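Local atomic coordinates of oxidoreductase (Thermotoga maritima, PDB entry 1ZH8), a protein that probably catalyses NADP-dependent oxidation or reduction at a CH-OH group, as a member of the GFO/IDH/MocA oxidoreductase family. Residues L16-I28 with L38-S52. Numbering follows the deposited sequence. Where two conformers were deposited one is given.
With NAP (NADP nicotinamide-adenine-dinucleotide phosphate), chain D.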
ATOM      1  N   LEU A  16     -39.652   4.636 -30.540  1.00 53.43           N
ATOM      2  CA  LEU A  16     -38.940   3.862 -29.471  1.00 54.58           C
ATOM      3  C   LEU A  16     -39.887   3.551 -28.313  1.00 53.64           C
ATOM      4  O   LEU A  16     -40.232   4.462 -27.550  1.00 54.60           O
ATOM      5  CB  LEU A  16     -37.713   4.635 -28.932  1.00 54.63           C
ATOM      6  CG  LEU A  16     -36.366   4.683 -29.681  1.00 58.50           C
ATOM      7  CD1 LEU A  16     -35.408   5.687 -29.025  1.00 60.76           C
ATOM      8  CD2 LEU A  16     -35.687   3.308 -29.821  1.00 58.09           C
ATOM      9  N   ARG A  17     -40.299   2.277 -28.188  1.00 50.86           N
ATOM     10  CA  ARG A  17     -41.131   1.800 -27.056  1.00 48.46           C
ATOM     11  C   ARG A  17     -40.420   2.019 -25.711  1.00 47.27           C
ATOM     12  O   ARG A  17     -39.203   1.868 -25.608  1.00 48.66           O
ATOM     13  CB  ARG A  17     -41.520   0.314 -27.201  1.00 47.00           C
ATOM     14  CG  ARG A  17     -42.733  -0.085 -26.311  1.00 50.28           C
ATOM     15  CD  ARG A  17     -43.092  -1.569 -26.449  0.50 46.73           C
ATOM     16  NE  ARG A  17     -44.306  -1.899 -25.706  0.50 36.46           N
ATOM     17  CZ  ARG A  17     -45.541  -1.779 -26.187  0.50 32.53           C
ATOM     18  NH1 ARG A  17     -45.740  -1.344 -27.426  0.50 32.59           N
ATOM     19  NH2 ARG A  17     -46.581  -2.096 -25.429  0.50 24.31           N
ATOM     20  N   LYS A  18     -41.183   2.385 -24.688  1.00 45.36           N
ATOM     21  CA  LYS A  18     -40.612   2.685 -23.379  1.00 44.45           C
ATOM     22  C   LYS A  18     -40.689   1.503 -22.420  1.00 42.54           C
ATOM     23  O   LYS A  18     -41.586   0.659 -22.512  1.00 40.74           O
ATOM     24  CB  LYS A  18     -41.310   3.896 -22.751  1.00 44.77           C
ATOM     25  CG  LYS A  18     -41.157   5.202 -23.527  1.00 47.74           C
ATOM     26  CD  LYS A  18     -41.743   6.352 -22.716  1.00 51.19           C
ATOM     27  CE  LYS A  18     -41.831   7.631 -23.526  1.00 50.15           C
ATOM     28  NZ  LYS A  18     -42.118   8.752 -22.594  1.00 53.54           N
ATOM     29  N   ILE A  19     -39.730   1.456 -21.501  1.00 41.01           N
ATOM     30  CA  ILE A  19     -39.761   0.514 -20.397  1.00 38.06           C
ATOM     31  C   ILE A  19     -40.572   1.129 -19.264  1.00 37.97           C
ATOM     32  O   ILE A  19     -40.185   2.168 -18.720  1.00 39.86           O
ATOM     33  CB  ILE A  19     -38.340   0.179 -19.921  1.00 37.52           C
ATOM     34  CG1 ILE A  19     -37.572  -0.580 -21.016  1.00 39.91           C
ATOM     35  CG2 ILE A  19     -38.355  -0.638 -18.629  1.00 32.71           C
ATOM     36  CD1 ILE A  19     -36.109  -0.957 -20.613  1.00 42.74           C
ATOM     37  N   ARG A  20     -41.700   0.501 -18.930  1.00 37.07           N
ATOM     38  CA  ARG A  20     -42.531   0.912 -17.792  1.00 35.58           C
ATOM     39  C   ARG A  20     -41.852   0.441 -16.522  1.00 35.51           C
ATOM     40  O   ARG A  20     -41.621  -0.756 -16.333  1.00 37.14           O
ATOM     41  CB  ARG A  20     -43.949   0.346 -17.902  1.00 34.86           C
ATOM     42  CG  ARG A  20     -44.750   0.876 -19.115  1.00 33.44           C
ATOM     43  CD  ARG A  20     -46.061   0.113 -19.293  1.00 30.19           C
ATOM     44  NE  ARG A  20     -45.845  -1.336 -19.231  1.00 34.95           N
ATOM     45  CZ  ARG A  20     -46.716  -2.233 -18.767  1.00 34.67           C
ATOM     46  NH1 ARG A  20     -47.916  -1.873 -18.303  1.00 28.66           N
ATOM     47  NH2 ARG A  20     -46.372  -3.510 -18.766  1.00 33.08           N
ATOM     48  N   LEU A  21     -41.505   1.392 -15.668  1.00 34.17           N
ATOM     49  CA  LEU A  21     -40.588   1.131 -14.579  1.00 33.87           C
ATOM     50  C   LEU A  21     -41.222   1.441 -13.242  1.00 35.17           C
ATOM     51  O   LEU A  21     -41.860   2.481 -13.090  1.00 38.04           O
ATOM     52  CB  LEU A  21     -39.355   2.004 -14.761  1.00 33.59           C
ATOM     53  CG  LEU A  21     -38.136   1.795 -13.881  1.00 35.25           C
ATOM     54  CD1 LEU A  21     -37.461   0.474 -14.213  1.00 32.39           C
ATOM     55  CD2 LEU A  21     -37.168   2.941 -14.111  1.00 37.29           C
ATOM     56  N   GLY A  22     -41.041   0.539 -12.279  1.00 34.75           N
ATOM     57  CA  GLY A  22     -41.506   0.734 -10.905  1.00 33.67           C
ATOM     58  C   GLY A  22     -40.325   1.012  -9.995  1.00 35.95           C
ATOM     59  O   GLY A  22     -39.310   0.295 -10.034  1.00 36.52           O
ATOM     60  N   ILE A  23     -40.431   2.079  -9.206  1.00 35.15           N
ATOM     61  CA  ILE A  23     -39.389   2.440  -8.248  1.00 33.64           C
ATOM     62  C   ILE A  23     -39.709   1.810  -6.900  1.00 33.56           C
ATOM     63  O   ILE A  23     -40.813   1.974  -6.396  1.00 36.62           O
ATOM     64  CB  ILE A  23     -39.291   3.956  -8.084  1.00 32.86           C
ATOM     65  CG1 ILE A  23     -39.215   4.660  -9.459  1.00 33.60           C
ATOM     66  CG2 ILE A  23     -38.141   4.317  -7.157  1.00 33.66           C
ATOM     67  CD1 ILE A  23     -38.013   4.329 -10.350  1.00 33.97           C
ATOM     68  N   VAL A  24     -38.770   1.062  -6.330  1.00 32.88           N
ATOM     69  CA  VAL A  24     -39.004   0.398  -5.052  1.00 32.79           C
ATOM     70  C   VAL A  24     -37.935   0.824  -4.057  1.00 35.17           C
ATOM     71  O   VAL A  24     -36.752   0.516  -4.230  1.00 35.81           O
ATOM     72  CB  VAL A  24     -38.978  -1.150  -5.158  1.00 34.92           C
ATOM     73  CG1 VAL A  24     -39.385  -1.785  -3.793  1.00 31.56           C
ATOM     74  CG2 VAL A  24     -39.847  -1.665  -6.317  1.00 30.27           C
ATOM     75  N   GLY A  25     -38.363   1.507  -3.003  1.00 36.09           N
ATOM     76  CA  GLY A  25     -37.451   2.069  -2.021  1.00 36.36           C
ATOM     77  C   GLY A  25     -37.142   3.510  -2.367  1.00 36.45           C
ATOM     78  O   GLY A  25     -36.220   3.776  -3.116  1.00 37.55           O
ATOM     79  N   CYS A  26     -37.918   4.437  -1.820  1.00 36.25           N
ATOM     80  CA  CYS A  26     -37.792   5.840  -2.161  1.00 35.35           C
ATOM     81  C   CYS A  26     -36.935   6.567  -1.132  1.00 35.94           C
ATOM     82  O   CYS A  26     -37.443   7.306  -0.281  1.00 36.07           O
ATOM     83  CB  CYS A  26     -39.181   6.461  -2.224  1.00 37.59           C
ATOM     84  SG  CYS A  26     -40.286   5.634  -3.398  1.00 37.84           S
ATOM     85  N   GLY A  27     -35.629   6.333  -1.204  1.00 34.58           N
ATOM     86  CA  GLY A  27     -34.676   6.925  -0.280  1.00 32.84           C
ATOM     87  C   GLY A  27     -33.671   7.775  -1.033  1.00 33.48           C
ATOM     88  O   GLY A  27     -33.968   8.312  -2.111  1.00 31.96           O
ATOM     89  N   ILE A  28     -32.463   7.861  -0.488  1.00 32.04           N
ATOM     90  CA  ILE A  28     -31.478   8.779  -1.010  1.00 31.78           C
ATOM     91  C   ILE A  28     -31.145   8.490  -2.479  1.00 32.46           C
ATOM     92  O   ILE A  28     -31.300   9.374  -3.340  1.00 31.54           O
ATOM     93  CB  ILE A  28     -30.229   8.834  -0.115  1.00 31.88           C
ATOM     94  CG1 ILE A  28     -30.618   9.356   1.266  1.00 30.51           C
ATOM     95  CG2 ILE A  28     -29.167   9.752  -0.720  1.00 32.37           C
ATOM     96  CD1 ILE A  28     -29.524   9.154   2.328  1.00 32.47           C
ATOM     97  N   LEU A  38     -32.961   9.368 -14.630  1.00 35.48           N
ATOM     98  CA  LEU A  38     -34.197   8.933 -15.284  1.00 33.94           C
ATOM     99  C   LEU A  38     -34.932  10.046 -15.985  1.00 34.92           C
ATOM    100  O   LEU A  38     -35.490   9.840 -17.065  1.00 34.98           O
ATOM    101  CB  LEU A  38     -35.112   8.259 -14.281  1.00 33.81           C
ATOM    102  CG  LEU A  38     -34.717   6.805 -14.032  1.00 35.99           C
ATOM    103  CD1 LEU A  38     -35.571   6.219 -12.883  1.00 31.15           C
ATOM    104  CD2 LEU A  38     -34.791   5.941 -15.353  1.00 28.74           C
ATOM    105  N   LYS A  39     -34.919  11.231 -15.373  1.00 36.68           N
ATOM    106  CA  LYS A  39     -35.566  12.410 -15.933  1.00 37.02           C
ATOM    107  C   LYS A  39     -34.904  12.807 -17.243  1.00 37.84           C
ATOM    108  O   LYS A  39     -35.521  13.455 -18.089  1.00 38.70           O
ATOM    109  CB  LYS A  39     -35.488  13.581 -14.954  1.00 38.56           C
ATOM    110  CG  LYS A  39     -36.564  13.623 -13.870  1.00 40.24           C
ATOM    111  CD  LYS A  39     -36.405  14.909 -13.031  1.00 43.26           C
ATOM    112  CE  LYS A  39     -37.394  14.972 -11.854  1.00 46.00           C
ATOM    113  NZ  LYS A  39     -38.806  14.667 -12.252  1.00 42.20           N
ATOM    114  N   ASN A  40     -33.640  12.425 -17.410  1.00 38.17           N
ATOM    115  CA  ASN A  40     -32.929  12.715 -18.652  1.00 37.26           C
ATOM    116  C   ASN A  40     -33.124  11.633 -19.703  1.00 36.46           C
ATOM    117  O   ASN A  40     -32.668  11.771 -20.831  1.00 35.04           O
ATOM    118  CB  ASN A  40     -31.446  12.945 -18.369  1.00 38.09           C
ATOM    119  CG  ASN A  40     -31.183  14.304 -17.749  1.00 39.62           C
ATOM    120  OD1 ASN A  40     -32.075  15.156 -17.675  1.00 45.24           O
ATOM    121  ND2 ASN A  40     -29.959  14.517 -17.302  1.00 38.94           N
ATOM    122  N   LEU A  41     -33.817  10.563 -19.323  1.00 36.16           N
ATOM    123  CA  LEU A  41     -34.048   9.428 -20.199  1.00 35.48           C
ATOM    124  C   LEU A  41     -35.533   9.131 -20.376  1.00 36.54           C
ATOM    125  O   LEU A  41     -35.923   7.970 -20.507  1.00 38.12           O
ATOM    126  CB  LEU A  41     -33.322   8.195 -19.652  1.00 32.84           C
ATOM    127  CG  LEU A  41     -31.805   8.350 -19.549  1.00 33.30           C
ATOM    128  CD1 LEU A  41     -31.186   7.185 -18.791  1.00 32.71           C
ATOM    129  CD2 LEU A  41     -31.185   8.471 -20.930  1.00 28.62           C
ATOM    130  N   SER A  42     -36.368  10.164 -20.407  1.00 36.43           N
ATOM    131  CA  SER A  42     -37.819   9.934 -20.486  1.00 37.11           C
ATOM    132  C   SER A  42     -38.250   9.425 -21.863  1.00 37.76           C
ATOM    133  O   SER A  42     -39.385   9.005 -22.049  1.00 37.70           O
ATOM    134  CB  SER A  42     -38.605  11.181 -20.100  1.00 35.39           C
ATOM    135  OG  SER A  42     -38.148  12.273 -20.855  1.00 36.95           O
ATOM    136  N   HIS A  43     -37.339   9.444 -22.825  1.00 38.02           N
ATOM    137  CA  HIS A  43     -37.633   8.835 -24.108  1.00 39.36           C
ATOM    138  C   HIS A  43     -37.491   7.306 -24.049  1.00 40.10           C
ATOM    139  O   HIS A  43     -37.946   6.610 -24.963  1.00 40.97           O
ATOM    140  CB  HIS A  43     -36.774   9.449 -25.213  1.00 38.37           C
ATOM    141  CG  HIS A  43     -35.308   9.343 -24.960  1.00 41.01           C
ATOM    142  ND1 HIS A  43     -34.655  10.135 -24.039  1.00 45.28           N
ATOM    143  CD2 HIS A  43     -34.363   8.538 -25.502  1.00 44.07           C
ATOM    144  CE1 HIS A  43     -33.372   9.816 -24.020  1.00 45.95           C
ATOM    145  NE2 HIS A  43     -33.170   8.847 -24.896  1.00 45.45           N
ATOM    146  N   LEU A  44     -36.884   6.796 -22.970  1.00 39.34           N
ATOM    147  CA  LEU A  44     -36.650   5.351 -22.792  1.00 38.18           C
ATOM    148  C   LEU A  44     -37.454   4.712 -21.640  1.00 39.05           C
ATOM    149  O   LEU A  44     -37.806   3.518 -21.689  1.00 37.97           O
ATOM    150  CB  LEU A  44     -35.157   5.065 -22.573  1.00 38.43           C
ATOM    151  CG  LEU A  44     -34.052   5.587 -23.508  1.00 36.88           C
ATOM    152  CD1 LEU A  44     -32.704   5.070 -23.007  1.00 29.75           C
ATOM    153  CD2 LEU A  44     -34.281   5.173 -24.951  1.00 30.72           C
ATOM    154  N   PHE A  45     -37.729   5.515 -20.610  1.00 38.67           N
ATOM    155  CA  PHE A  45     -38.375   5.042 -19.391  1.00 37.32           C
ATOM    156  C   PHE A  45     -39.604   5.858 -19.043  1.00 37.56           C
ATOM    157  O   PHE A  45     -39.620   7.082 -19.212  1.00 36.83           O
ATOM    158  CB  PHE A  45     -37.391   5.093 -18.216  1.00 35.69           C
ATOM    159  CG  PHE A  45     -36.218   4.184 -18.380  1.00 31.95           C
ATOM    160  CD1 PHE A  45     -36.324   2.835 -18.068  1.00 30.19           C
ATOM    161  CD2 PHE A  45     -35.016   4.665 -18.884  1.00 28.23           C
ATOM    162  CE1 PHE A  45     -35.254   1.983 -18.238  1.00 33.68           C
ATOM    163  CE2 PHE A  45     -33.919   3.820 -19.045  1.00 23.67           C
ATOM    164  CZ  PHE A  45     -34.033   2.484 -18.731  1.00 31.45           C
ATOM    165  N   GLU A  46     -40.627   5.168 -18.554  1.00 36.63           N
ATOM    166  CA  GLU A  46     -41.726   5.826 -17.891  1.00 38.56           C
ATOM    167  C   GLU A  46     -41.906   5.225 -16.500  1.00 38.37           C
ATOM    168  O   GLU A  46     -42.020   3.993 -16.336  1.00 37.53           O
ATOM    169  CB  GLU A  46     -43.022   5.701 -18.691  1.00 40.27           C
ATOM    170  CG  GLU A  46     -44.123   6.670 -18.210  1.00 46.33           C
ATOM    171  CD  GLU A  46     -45.517   6.299 -18.701  1.00 54.30           C
ATOM    172  OE1 GLU A  46     -45.718   5.159 -19.174  1.00 57.91           O
ATOM    173  OE2 GLU A  46     -46.420   7.155 -18.610  1.00 55.99           O
ATOM    174  N   ILE A  47     -41.927   6.096 -15.495  1.00 37.13           N
ATOM    175  CA  ILE A  47     -42.192   5.649 -14.133  1.00 34.52           C
ATOM    176  C   ILE A  47     -43.688   5.618 -13.911  1.00 33.80           C
ATOM    177  O   ILE A  47     -44.351   6.643 -13.894  1.00 35.26           O
ATOM    178  CB  ILE A  47     -41.488   6.513 -13.112  1.00 35.45           C
ATOM    179  CG1 ILE A  47     -39.966   6.387 -13.323  1.00 34.74           C
ATOM    180  CG2 ILE A  47     -41.939   6.127 -11.693  1.00 34.21           C
ATOM    181  CD1 ILE A  47     -39.148   7.466 -12.671  1.00 37.89           C
ATOM    182  N   THR A  48     -44.205   4.410 -13.773  1.00 32.66           N
ATOM    183  CA  THR A  48     -45.623   4.170 -13.699  1.00 33.69           C
ATOM    184  C   THR A  48     -46.067   3.724 -12.305  1.00 34.45           C
ATOM    185  O   THR A  48     -47.266   3.757 -12.008  1.00 33.80           O
ATOM    186  CB  THR A  48     -46.008   3.063 -14.669  1.00 35.01           C
ATOM    187  OG1 THR A  48     -45.170   1.919 -14.431  1.00 38.56           O
ATOM    188  CG2 THR A  48     -45.826   3.532 -16.096  1.00 35.16           C
ATOM    189  N   ALA A  49     -45.115   3.293 -11.460  1.00 33.54           N
ATOM    190  CA  ALA A  49     -45.448   2.814 -10.114  1.00 32.64           C
ATOM    191  C   ALA A  49     -44.337   3.042  -9.115  1.00 33.44           C
ATOM    192  O   ALA A  49     -43.168   3.122  -9.472  1.00 35.65           O
ATOM    193  CB  ALA A  49     -45.858   1.336 -10.126  1.00 32.44           C
ATOM    194  N   VAL A  50     -44.719   3.100  -7.847  1.00 34.01           N
ATOM    195  CA  VAL A  50     -43.837   3.532  -6.779  1.00 33.58           C
ATOM    196  C   VAL A  50     -44.318   2.875  -5.487  1.00 33.33           C
ATOM    197  O   VAL A  50     -45.529   2.686  -5.279  1.00 32.44           O
ATOM    198  CB  VAL A  50     -43.849   5.095  -6.693  1.00 35.62           C
ATOM    199  CG1 VAL A  50     -43.681   5.593  -5.297  1.00 37.17           C
ATOM    200  CG2 VAL A  50     -42.781   5.690  -7.603  1.00 33.28           C
ATOM    201  N   THR A  51     -43.365   2.482  -4.641  1.00 33.36           N
ATOM    202  CA  THR A  51     -43.683   1.894  -3.344  1.00 32.06           C
ATOM    203  C   THR A  51     -42.512   2.108  -2.394  1.00 32.51           C
ATOM    204  O   THR A  51     -41.363   2.189  -2.836  1.00 32.27           O
ATOM    205  CB  THR A  51     -44.011   0.393  -3.487  1.00 33.27           C
ATOM    206  OG1 THR A  51     -44.582  -0.102  -2.271  1.00 33.80           O
ATOM    207  CG2 THR A  51     -42.770  -0.412  -3.846  1.00 32.13           C
ATOM    208  N   SER A  52     -42.795   2.239  -1.096  1.00 32.81           N
ATOM    209  CA  SER A  52     -41.720   2.389  -0.109  1.00 33.97           C
ATOM    210  C   SER A  52     -42.146   1.797   1.238  1.00 34.87           C
ATOM    211  O   SER A  52     -43.298   1.439   1.391  1.00 37.03           O
ATOM    212  CB  SER A  52     -41.325   3.864   0.031  1.00 32.53           C
ATOM    213  OG  SER A  52     -39.939   3.982   0.339  1.00 36.12           O
TER
HETATM  214  PA  NAP D 400     -31.878   4.671   2.046  1.00 28.47           P
HETATM  215  O1A NAP D 400     -31.933   6.154   1.971  1.00 32.37           O
HETATM  216  O2A NAP D 400     -32.055   4.143   3.408  1.00 26.84           O
HETATM  217  O5B NAP D 400     -32.938   4.077   1.000  1.00 30.12           O
HETATM  218  C5B NAP D 400     -33.575   2.846   1.252  1.00 31.72           C
HETATM  219  C4B NAP D 400     -35.050   3.013   0.941  1.00 31.67           C
HETATM  220  O4B NAP D 400     -35.701   1.750   0.960  1.00 31.92           O
HETATM  221  C3B NAP D 400     -35.757   3.879   1.977  1.00 29.91           C
HETATM  222  O3B NAP D 400     -36.712   4.604   1.258  1.00 30.83           O
HETATM  223  C2B NAP D 400     -36.417   2.825   2.850  1.00 33.34           C
HETATM  224  O2B NAP D 400     -37.478   3.103   3.758  1.00 39.31           O
HETATM  225  C1B NAP D 400     -36.852   1.840   1.787  1.00 30.87           C
HETATM  226  N9A NAP D 400     -37.185   0.545   2.375  1.00 30.92           N
HETATM  227  C8A NAP D 400     -36.632  -0.052   3.486  1.00 28.15           C
HETATM  228  N7A NAP D 400     -37.228  -1.252   3.658  1.00 29.54           N
HETATM  229  C5A NAP D 400     -38.153  -1.419   2.676  1.00 33.50           C
HETATM  230  C6A NAP D 400     -39.045  -2.439   2.371  1.00 31.39           C
HETATM  231  N6A NAP D 400     -39.118  -3.521   3.128  1.00 35.32           N
HETATM  232  N1A NAP D 400     -39.862  -2.333   1.276  1.00 33.09           N
HETATM  233  C2A NAP D 400     -39.810  -1.205   0.494  1.00 36.41           C
HETATM  234  N3A NAP D 400     -38.938  -0.188   0.793  1.00 28.65           N
HETATM  235  C4A NAP D 400     -38.126  -0.297   1.862  1.00 32.47           C
HETATM  236  O3  NAP D 400     -30.453   4.183   1.510  1.00 25.47           O
HETATM  237  PN  NAP D 400     -29.861   4.545   0.060  1.00 27.99           P
HETATM  238  O1N NAP D 400     -30.857   5.141  -0.887  1.00 25.81           O
HETATM  239  O2N NAP D 400     -28.613   5.198   0.428  1.00 28.02           O
HETATM  240  O5D NAP D 400     -29.463   3.116  -0.570  1.00 30.35           O
HETATM  241  C5D NAP D 400     -30.378   2.248  -1.217  1.00 26.73           C
HETATM  242  C4D NAP D 400     -29.611   1.374  -2.207  1.00 27.06           C
HETATM  243  O4D NAP D 400     -28.912   2.217  -3.115  1.00 34.85           O
HETATM  244  C3D NAP D 400     -28.553   0.526  -1.492  1.00 26.91           C
HETATM  245  O3D NAP D 400     -28.503  -0.773  -2.035  1.00 31.49           O
HETATM  246  C2D NAP D 400     -27.245   1.230  -1.758  1.00 28.93           C
HETATM  247  O2D NAP D 400     -26.146   0.343  -1.798  1.00 30.92           O
HETATM  248  C1D NAP D 400     -27.524   1.898  -3.096  1.00 31.93           C
HETATM  249  N1N NAP D 400     -26.697   3.090  -3.265  1.00 29.96           N
HETATM  250  C2N NAP D 400     -25.860   3.143  -4.343  1.00 29.38           C
HETATM  251  C3N NAP D 400     -25.036   4.253  -4.551  1.00 33.96           C
HETATM  252  C7N NAP D 400     -24.284   4.414  -5.850  1.00 35.45           C
HETATM  253  O7N NAP D 400     -23.453   5.545  -5.958  1.00 31.58           O
HETATM  254  N7N NAP D 400     -24.407   3.526  -6.855  1.00 28.13           N
HETATM  255  C4N NAP D 400     -25.083   5.319  -3.642  1.00 31.76           C
HETATM  256  C5N NAP D 400     -25.954   5.263  -2.546  1.00 35.40           C
HETATM  257  C6N NAP D 400     -26.761   4.135  -2.366  1.00 36.13           C
HETATM  258  P2B NAP D 400     -38.499   4.340   3.898  1.00 37.42           P
HETATM  259  O1X NAP D 400     -39.699   4.173   2.990  1.00 37.87           O
HETATM  260  O2X NAP D 400     -37.826   5.648   3.551  1.00 37.32           O
HETATM  261  O3X NAP D 400     -38.918   4.304   5.352  1.00 38.21           O
HETATM  262  O   HOH W   1     -41.577   8.667 -19.866  1.00 39.01           O
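Leu38, near the end of helix 28-39, sets its CD1 3.8 Å from Leu21 CD2 and meets the CD1 of Ile23 tip to tip. At Ser42 the carbonyl O takes a hydrogen bond of 2.8 Å from Lys18 NZ, a reach made possible by a lysine chain extended beyond CG; a water accepts from the same NZ and donates to Phe45 O. Parallel pairing opens with Ile19 N to Leu44 O, N-H...O angle 169°. The Phe45 side chain runs beside that of Ile19, ring CD1 3.8 Å from Ile19 CB, and has Leu41 CB in plane at the ring's edge. Glu46 N then donates to Ile19 O at 166°. Helix 28-39 joins the two parallel strands, making the first beta-alpha-beta unit of the Rossmann fold. After Ile47, whose CG2 packs on Ile23 CG1, a beta bulge moves the register by one residue: Thr48 N donates to Leu21 O, but Ile23 N donates to Ala49 O (2.9 Å) where an unbroken parallel pattern would use Thr48 O. Val50 CG2 lies 3.9 Å from Ile23 CB, and Thr51 CG2 runs beside Val24 CG1, while Thr51 OG1 turns to Phe71 O. Ser52 OG accepts from Cys26 N (3.0 Å, 168°) and donates to NADP O1X (2.7 Å), on the phosphate of the adenosine ribose; Ile28 N, starting the helix after the glycine-rich turn, binds NADP O1A. An alanine at Ser52 would remove both OG bonds, is likely to weaken the hold on the ribose phosphate, and would probably leave Cys26 N without its acceptor.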